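Side-chain contacts in YrdC-like domain-containing protein (Streptococcus mutans, PDB 3L7V), which is of unknown function but may bind double-stranded RNA and take part in tRNA modification: residues 68-73 / 79-84; 110-115 / 281-286. All blocks are in the same frame, centred on the assembly; numbering follows the deposited sequence.

Overall arrangement
Contact 1 (68-73 / 79-84) and contact 2 (110-115 / 281-286) lie on opposite sides of the chain's centre, about 33 Å apart between centres, and share no helix or strand. Contact 1 is local: an inner strand of the large mixed sheet meets the helix that follows it almost at once, and every residue that touches is buried. Contact 2 joins parts of the chain more than 160 residues apart, the start of helix 111-123 and the end of helix 273-283, farther out and only partly buried. Aliphatic carbon carries the first, a lysine stem against an isoleucine; the second mixes an aromatic ring, a glutamine amide and a glutamate whose carboxylate turns to a nearby loop.

Contact 1: 68-73 / 79-84; sequences YIIMTS and ERKFEA
K81 of helix 75-85 lies straight against strand 67-72, with I70 as its chief partner. The touching part of the lysine is the upper stem: CG of K81 sits 3.5 Å from CG2 of I70, a tight fit, and 3.8 Å from its CB. The two side chains slide past each other in opposite directions. With CG anti to its own backbone N (chi1 -153°) and further bends at chi2 and chi3, the K81 chain turns across the strand, bringing CE to 4.1 Å from the carbonyl O of I70. That same CE is 4.5 Å from OG1 of T72, a loose approach.

This is a helix packed on one face of the YrdC-type sheet: I70 also touches V59 on the neighbouring strand and I207 of helix 205-210, while M71 faces the other way, onto I172 of helix 167-180. No hydrogen bond or salt bridge joins the two segments. T72 OG1, buried here, has no polar partner in the model, and the lysine contributes its methylenes, so the contact rests on van der Waals packing.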
ATOM      1  N   TYR A  68       6.523   7.041   7.272  1.00 20.56           N
ATOM      2  CA  TYR A  68       6.451   5.860   8.158  1.00 15.96           C
ATOM      3  C   TYR A  68       5.077   5.169   8.133  1.00 21.72           C
ATOM      4  O   TYR A  68       4.041   5.840   8.097  1.00 15.28           O
ATOM      5  CB  TYR A  68       6.871   6.223   9.611  1.00  8.23           C
ATOM      6  CG  TYR A  68       8.370   6.457   9.709  1.00 12.56           C
ATOM      7  CD1 TYR A  68       8.911   7.731   9.582  1.00 14.68           C
ATOM      8  CD2 TYR A  68       9.251   5.386   9.861  1.00 12.86           C
ATOM      9  CE1 TYR A  68      10.290   7.934   9.636  1.00 12.57           C
ATOM     10  CE2 TYR A  68      10.621   5.575   9.909  1.00  9.71           C
ATOM     11  CZ  TYR A  68      11.135   6.852   9.800  1.00 11.08           C
ATOM     12  OH  TYR A  68      12.498   7.034   9.842  1.00 15.91           O
ATOM     13  N   ILE A  69       5.088   3.829   8.127  1.00 15.43           N
ATOM     14  CA  ILE A  69       3.867   3.020   8.174  1.00 18.72           C
ATOM     15  C   ILE A  69       3.868   2.038   9.349  1.00 23.72           C
ATOM     16  O   ILE A  69       4.927   1.606   9.814  1.00 23.53           O
ATOM     17  CB  ILE A  69       3.638   2.180   6.869  1.00 24.68           C
ATOM     18  CG1 ILE A  69       4.825   1.239   6.603  1.00 17.17           C
ATOM     19  CG2 ILE A  69       3.348   3.076   5.684  1.00 31.73           C
ATOM     20  CD1 ILE A  69       4.789   0.519   5.243  1.00 11.97           C
ATOM     21  N   ILE A  70       2.666   1.697   9.812  1.00 19.28           N
ATOM     22  CA  ILE A  70       2.458   0.561  10.702  1.00 22.76           C
ATOM     23  C   ILE A  70       2.097  -0.699   9.885  1.00 20.49           C
ATOM     24  O   ILE A  70       1.225  -0.648   9.023  1.00 25.07           O
ATOM     25  CB  ILE A  70       1.348   0.875  11.732  1.00 23.74           C
ATOM     26  CG1 ILE A  70       1.660   2.199  12.437  1.00 20.65           C
ATOM     27  CG2 ILE A  70       1.186  -0.286  12.728  1.00 19.15           C
ATOM     28  CD1 ILE A  70       0.480   2.837  13.152  1.00 20.49           C
HETATM   29  N   MSE A  71       2.774  -1.813  10.170  1.00 17.87           N
HETATM   30  CA  MSE A  71       2.681  -3.063   9.408  1.00 21.62           C
HETATM   31  C   MSE A  71       2.265  -4.254  10.281  1.00 26.28           C
HETATM   32  O   MSE A  71       2.813  -4.446  11.380  1.00 20.14           O
HETATM   33  CB  MSE A  71       4.048  -3.416   8.804  1.00 28.83           C
HETATM   34  CG  MSE A  71       4.440  -2.705   7.528  1.00 36.99           C
HETATM   35 SE   MSE A  71       6.162  -3.367   6.822  0.70 47.27          SE
HETATM   36  CE  MSE A  71       5.910  -5.294   7.147  1.00  7.14           C
ATOM     37  N   THR A  72       1.329  -5.066   9.775  1.00 25.21           N
ATOM     38  CA  THR A  72       0.873  -6.301  10.440  1.00 23.35           C
ATOM     39  C   THR A  72       0.426  -7.361   9.423  1.00 28.77           C
ATOM     40  O   THR A  72       0.302  -7.071   8.228  1.00 28.70           O
ATOM     41  CB  THR A  72      -0.280  -6.059  11.473  1.00 35.14           C
ATOM     42  OG1 THR A  72      -1.429  -5.486  10.830  1.00 30.70           O
ATOM     43  CG2 THR A  72       0.173  -5.137  12.565  1.00 44.59           C
ATOM     44  N   SER A  73       0.181  -8.584   9.900  1.00 26.97           N
ATOM     45  CA  SER A  73      -0.217  -9.678   9.013  1.00 25.74           C
ATOM     46  C   SER A  73      -1.406 -10.547   9.486  1.00 24.48           C
ATOM     47  O   SER A  73      -1.694 -11.573   8.875  1.00 25.16           O
ATOM     48  CB  SER A  73       0.993 -10.553   8.648  1.00 28.19           C
ATOM     49  OG  SER A  73       1.383 -11.367   9.735  1.00 42.84           O
ATOM     50  N   GLU A  79      -6.473  -5.151  14.738  1.00 27.53           N
ATOM     51  CA  GLU A  79      -7.164  -4.531  15.876  1.00 33.23           C
ATOM     52  C   GLU A  79      -6.257  -3.570  16.656  1.00 26.49           C
ATOM     53  O   GLU A  79      -6.662  -2.467  17.012  1.00 30.40           O
ATOM     54  CB  GLU A  79      -7.709  -5.601  16.833  1.00 38.75           C
ATOM     55  CG  GLU A  79      -8.718  -6.553  16.216  1.00 44.00           C
ATOM     56  CD  GLU A  79     -10.098  -5.948  16.076  1.00 51.00           C
ATOM     57  OE1 GLU A  79     -11.026  -6.683  15.668  1.00 57.46           O
ATOM     58  OE2 GLU A  79     -10.259  -4.746  16.377  1.00 49.25           O
ATOM     59  N   ARG A  80      -5.029  -3.999  16.924  1.00 25.61           N
ATOM     60  CA  ARG A  80      -4.067  -3.157  17.623  1.00 27.50           C
ATOM     61  C   ARG A  80      -3.794  -1.865  16.829  1.00 27.85           C
ATOM     62  O   ARG A  80      -3.674  -0.794  17.405  1.00 27.46           O
ATOM     63  CB  ARG A  80      -2.766  -3.937  17.934  1.00 29.40           C
ATOM     64  CG  ARG A  80      -2.943  -5.131  18.927  1.00 24.55           C
ATOM     65  CD  ARG A  80      -1.685  -6.034  19.037  1.00 30.12           C
ATOM     66  NE  ARG A  80      -0.569  -5.384  19.743  1.00 29.46           N
ATOM     67  CZ  ARG A  80       0.711  -5.753  19.672  1.00 26.63           C
ATOM     68  NH1 ARG A  80       1.086  -6.769  18.906  1.00 27.97           N
ATOM     69  NH2 ARG A  80       1.635  -5.086  20.355  1.00 27.02           N
ATOM     70  N   LYS A  81      -3.731  -1.967  15.502  1.00 32.93           N
ATOM     71  CA  LYS A  81      -3.418  -0.810  14.662  1.00 31.26           C
ATOM     72  C   LYS A  81      -4.509   0.247  14.700  1.00 28.17           C
ATOM     73  O   LYS A  81      -4.232   1.420  14.928  1.00 32.97           O
ATOM     74  CB  LYS A  81      -3.168  -1.213  13.205  1.00 32.23           C
ATOM     75  CG  LYS A  81      -2.257  -0.236  12.490  1.00 34.41           C
ATOM     76  CD  LYS A  81      -2.701   0.029  11.078  1.00 33.03           C
ATOM     77  CE  LYS A  81      -2.661  -1.212  10.234  1.00 31.77           C
ATOM     78  NZ  LYS A  81      -3.574  -1.039   9.094  1.00 33.23           N
ATOM     79  N   PHE A  82      -5.743  -0.177  14.454  1.00 28.03           N
ATOM     80  CA  PHE A  82      -6.883   0.725  14.465  1.00 27.10           C
ATOM     81  C   PHE A  82      -7.033   1.417  15.835  1.00 31.42           C
ATOM     82  O   PHE A  82      -7.236   2.633  15.900  1.00 31.83           O
ATOM     83  CB  PHE A  82      -8.166  -0.020  14.042  1.00 30.65           C
ATOM     84  CG  PHE A  82      -8.321  -0.172  12.534  1.00 32.67           C
ATOM     85  CD1 PHE A  82      -7.507  -1.042  11.813  1.00 30.17           C
ATOM     86  CD2 PHE A  82      -9.279   0.560  11.842  1.00 33.76           C
ATOM     87  CE1 PHE A  82      -7.643  -1.178  10.433  1.00 29.86           C
ATOM     88  CE2 PHE A  82      -9.423   0.430  10.455  1.00 36.11           C
ATOM     89  CZ  PHE A  82      -8.600  -0.442   9.751  1.00 32.39           C
ATOM     90  N   GLU A  83      -6.896   0.654  16.922  1.00 27.02           N
ATOM     91  CA  GLU A  83      -6.954   1.220  18.275  1.00 23.85           C
ATOM     92  C   GLU A  83      -5.860   2.263  18.533  1.00 36.30           C
ATOM     93  O   GLU A  83      -6.133   3.331  19.089  1.00 40.14           O
ATOM     94  CB  GLU A  83      -6.875   0.106  19.324  1.00 26.14           C
ATOM     95  CG  GLU A  83      -6.783   0.600  20.764  1.00 32.00           C
ATOM     96  N   ALA A  84      -4.626   1.954  18.128  1.00 38.13           N
ATOM     97  CA  ALA A  84      -3.480   2.834  18.376  1.00 40.88           C
ATOM     98  C   ALA A  84      -3.588   4.176  17.654  1.00 41.93           C
ATOM     99  O   ALA A  84      -3.164   5.200  18.191  1.00 37.71           O
ATOM    100  CB  ALA A  84      -2.165   2.134  18.011  1.00 37.42           C
TER

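Contact 2: 110-115 / 281-286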
ATOM      1  N   THR A 110      -7.324  -6.406 -16.189  1.00 25.32           N
ATOM      2  CA  THR A 110      -7.402  -6.445 -17.662  1.00 25.59           C
ATOM      3  C   THR A 110      -5.994  -6.321 -18.260  1.00 29.22           C
ATOM      4  O   THR A 110      -5.040  -6.002 -17.541  1.00 25.82           O
ATOM      5  CB  THR A 110      -8.263  -5.309 -18.240  1.00 20.94           C
ATOM      6  OG1 THR A 110      -7.686  -4.046 -17.898  1.00 21.78           O
ATOM      7  CG2 THR A 110      -9.688  -5.378 -17.713  1.00 23.31           C
ATOM      8  N   PRO A 111      -5.845  -6.567 -19.576  1.00 28.49           N
ATOM      9  CA  PRO A 111      -4.483  -6.443 -20.114  1.00 18.59           C
ATOM     10  C   PRO A 111      -3.918  -5.016 -20.040  1.00 13.97           C
ATOM     11  O   PRO A 111      -2.722  -4.874 -19.806  1.00 20.52           O
ATOM     12  CB  PRO A 111      -4.628  -6.931 -21.567  1.00 26.94           C
ATOM     13  CG  PRO A 111      -5.827  -7.848 -21.536  1.00 29.49           C
ATOM     14  CD  PRO A 111      -6.766  -7.194 -20.544  1.00 31.58           C
ATOM     15  N   GLU A 112      -4.742  -3.989 -20.239  1.00 11.71           N
ATOM     16  CA  GLU A 112      -4.303  -2.600 -20.034  1.00 15.74           C
ATOM     17  C   GLU A 112      -3.838  -2.327 -18.579  1.00 22.15           C
ATOM     18  O   GLU A 112      -2.789  -1.728 -18.354  1.00 18.29           O
ATOM     19  CB  GLU A 112      -5.412  -1.612 -20.418  1.00 20.32           C
ATOM     20  CG  GLU A 112      -5.628  -1.440 -21.921  1.00 34.36           C
ATOM     21  CD  GLU A 112      -6.959  -0.762 -22.284  1.00 39.49           C
ATOM     22  OE1 GLU A 112      -7.978  -0.963 -21.576  1.00 34.20           O
ATOM     23  OE2 GLU A 112      -6.984  -0.032 -23.299  1.00 46.55           O
ATOM     24  N   ILE A 113      -4.625  -2.757 -17.597  1.00 16.67           N
ATOM     25  CA  ILE A 113      -4.283  -2.498 -16.197  1.00 16.73           C
ATOM     26  C   ILE A 113      -2.993  -3.220 -15.828  1.00 25.13           C
ATOM     27  O   ILE A 113      -2.103  -2.625 -15.198  1.00 24.01           O
ATOM     28  CB  ILE A 113      -5.425  -2.885 -15.223  1.00 16.35           C
ATOM     29  CG1 ILE A 113      -6.628  -1.958 -15.425  1.00 17.92           C
ATOM     30  CG2 ILE A 113      -4.946  -2.789 -13.777  1.00 20.67           C
ATOM     31  CD1 ILE A 113      -7.937  -2.487 -14.905  1.00  4.14           C
ATOM     32  N   ASP A 114      -2.893  -4.493 -16.224  1.00 22.55           N
ATOM     33  CA  ASP A 114      -1.671  -5.277 -16.028  1.00 17.11           C
ATOM     34  C   ASP A 114      -0.439  -4.557 -16.604  1.00 21.19           C
ATOM     35  O   ASP A 114       0.580  -4.435 -15.927  1.00 16.46           O
ATOM     36  CB  ASP A 114      -1.812  -6.679 -16.645  1.00 19.96           C
ATOM     37  CG  ASP A 114      -0.581  -7.590 -16.377  1.00 43.31           C
ATOM     38  OD1 ASP A 114       0.561  -7.086 -16.301  1.00 43.63           O
ATOM     39  OD2 ASP A 114      -0.753  -8.825 -16.258  1.00 42.75           O
ATOM     40  N   ALA A 115      -0.551  -4.090 -17.850  1.00 22.51           N
ATOM     41  CA  ALA A 115       0.504  -3.338 -18.533  1.00 18.44           C
ATOM     42  C   ALA A 115       0.838  -1.997 -17.851  1.00 18.99           C
ATOM     43  O   ALA A 115       2.002  -1.582 -17.821  1.00 15.62           O
ATOM     44  CB  ALA A 115       0.111  -3.090 -20.002  1.00  6.96           C
ATOM     45  N   SER A 281      -1.865   8.610 -19.881  1.00 25.04           N
ATOM     46  CA  SER A 281      -2.250   9.092 -21.201  1.00 28.69           C
ATOM     47  C   SER A 281      -1.642   8.264 -22.339  1.00 26.95           C
ATOM     48  O   SER A 281      -2.174   8.250 -23.449  1.00 21.33           O
ATOM     49  CB  SER A 281      -1.967  10.599 -21.353  1.00 38.59           C
ATOM     50  OG  SER A 281      -0.586  10.883 -21.483  1.00 46.59           O
ATOM     51  N   ASP A 282      -0.550   7.552 -22.051  1.00 26.23           N
ATOM     52  CA  ASP A 282       0.015   6.594 -23.007  1.00 22.62           C
ATOM     53  C   ASP A 282      -0.785   5.297 -23.103  1.00 27.81           C
ATOM     54  O   ASP A 282      -0.768   4.643 -24.136  1.00 26.35           O
ATOM     55  CB  ASP A 282       1.476   6.271 -22.676  1.00 21.02           C
ATOM     56  CG  ASP A 282       2.423   7.417 -23.019  1.00 30.23           C
ATOM     57  OD1 ASP A 282       2.102   8.227 -23.917  1.00 28.24           O
ATOM     58  OD2 ASP A 282       3.497   7.507 -22.388  1.00 33.74           O
ATOM     59  N   GLN A 283      -1.503   4.937 -22.041  1.00 25.69           N
ATOM     60  CA  GLN A 283      -2.151   3.628 -21.955  1.00 15.98           C
ATOM     61  C   GLN A 283      -3.695   3.659 -22.114  1.00 23.60           C
ATOM     62  O   GLN A 283      -4.317   2.663 -22.486  1.00 20.32           O
ATOM     63  CB  GLN A 283      -1.728   2.949 -20.636  1.00 25.99           C
ATOM     64  CG  GLN A 283      -2.209   1.522 -20.425  1.00 32.09           C
ATOM     65  CD  GLN A 283      -1.467   0.506 -21.291  1.00 40.87           C
ATOM     66  OE1 GLN A 283      -0.574  -0.189 -20.814  1.00 45.15           O
ATOM     67  NE2 GLN A 283      -1.839   0.420 -22.566  1.00 34.41           N
ATOM     68  N   PHE A 284      -4.318   4.791 -21.829  1.00 20.01           N
ATOM     69  CA  PHE A 284      -5.766   4.906 -21.974  1.00 22.35           C
ATOM     70  C   PHE A 284      -6.101   6.190 -22.765  1.00 20.78           C
ATOM     71  O   PHE A 284      -5.519   7.240 -22.512  1.00 14.94           O
ATOM     72  CB  PHE A 284      -6.464   4.982 -20.598  1.00 23.28           C
ATOM     73  CG  PHE A 284      -6.121   3.859 -19.642  1.00 24.11           C
ATOM     74  CD1 PHE A 284      -6.973   2.758 -19.501  1.00 20.86           C
ATOM     75  CD2 PHE A 284      -4.991   3.936 -18.827  1.00 12.57           C
ATOM     76  CE1 PHE A 284      -6.670   1.723 -18.590  1.00 18.76           C
ATOM     77  CE2 PHE A 284      -4.686   2.916 -17.927  1.00 13.17           C
ATOM     78  CZ  PHE A 284      -5.524   1.802 -17.812  1.00 15.26           C
ATOM     79  N   ASN A 285      -7.044   6.121 -23.703  1.00 15.69           N
ATOM     80  CA  ASN A 285      -7.512   7.344 -24.367  1.00 19.57           C
ATOM     81  C   ASN A 285      -8.528   8.122 -23.524  1.00 20.10           C
ATOM     82  O   ASN A 285      -8.902   9.252 -23.852  1.00 15.48           O
ATOM     83  CB  ASN A 285      -8.091   7.034 -25.754  1.00 15.64           C
ATOM     84  CG  ASN A 285      -7.019   6.571 -26.731  1.00 21.11           C
ATOM     85  OD1 ASN A 285      -5.883   7.023 -26.656  1.00 24.98           O
ATOM     86  ND2 ASN A 285      -7.373   5.661 -27.637  1.00 22.55           N
ATOM     87  N   SER A 286      -8.957   7.512 -22.427  1.00 15.08           N
ATOM     88  CA  SER A 286     -10.002   8.087 -21.607  1.00 15.51           C
ATOM     89  C   SER A 286      -9.763   7.878 -20.102  1.00 14.42           C
ATOM     90  O   SER A 286      -9.755   6.739 -19.635  1.00 13.93           O
ATOM     91  CB  SER A 286     -11.342   7.484 -22.038  1.00 21.95           C
ATOM     92  OG  SER A 286     -12.436   8.078 -21.375  1.00 31.69           O
TER
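F284 brings CE1 of its ring to 4.0 Å from CB of E112, an oblique approach. The junction is between helices: the first turn of 111-123 meets the last residue of 273-283, Q283, and the chain just beyond it, where F284 is the first to leave helical backbone angles. The F284 side chain leaves the backbone to one side of helix 111-123, and its far end comes nearer. With CG anti to the carbonyl carbon (chi1 -54°), the ring swings over to E112.

Q283 comes in alongside. Its chain bends at chi2 (74°), which lays the amide against the backbone O of E112 and the methyl of A115. CG and CD of Q283 each lie 3.9 Å from the backbone O of E112. No hydrogen bond crosses between the segments.

E112 works in two halves. Its CB serves the ring, while the rest of the chain carries the carboxylate to the 252-254 loop, where OE1 accepts from Q253 N and OE2 from G254 N. Those two backbone N-H groups hold both oxygens and probably steady the negative charge. Q253 also touches F284, so the loop meets both segments. The helix itself starts with T110 as N-cap, its OG1 taking a weak bond from I113 N. One turn on from E112, CB of A115 lies 3.1 Å from OE1 of Q283, a contact short for carbon and oxygen and not a hydrogen bond.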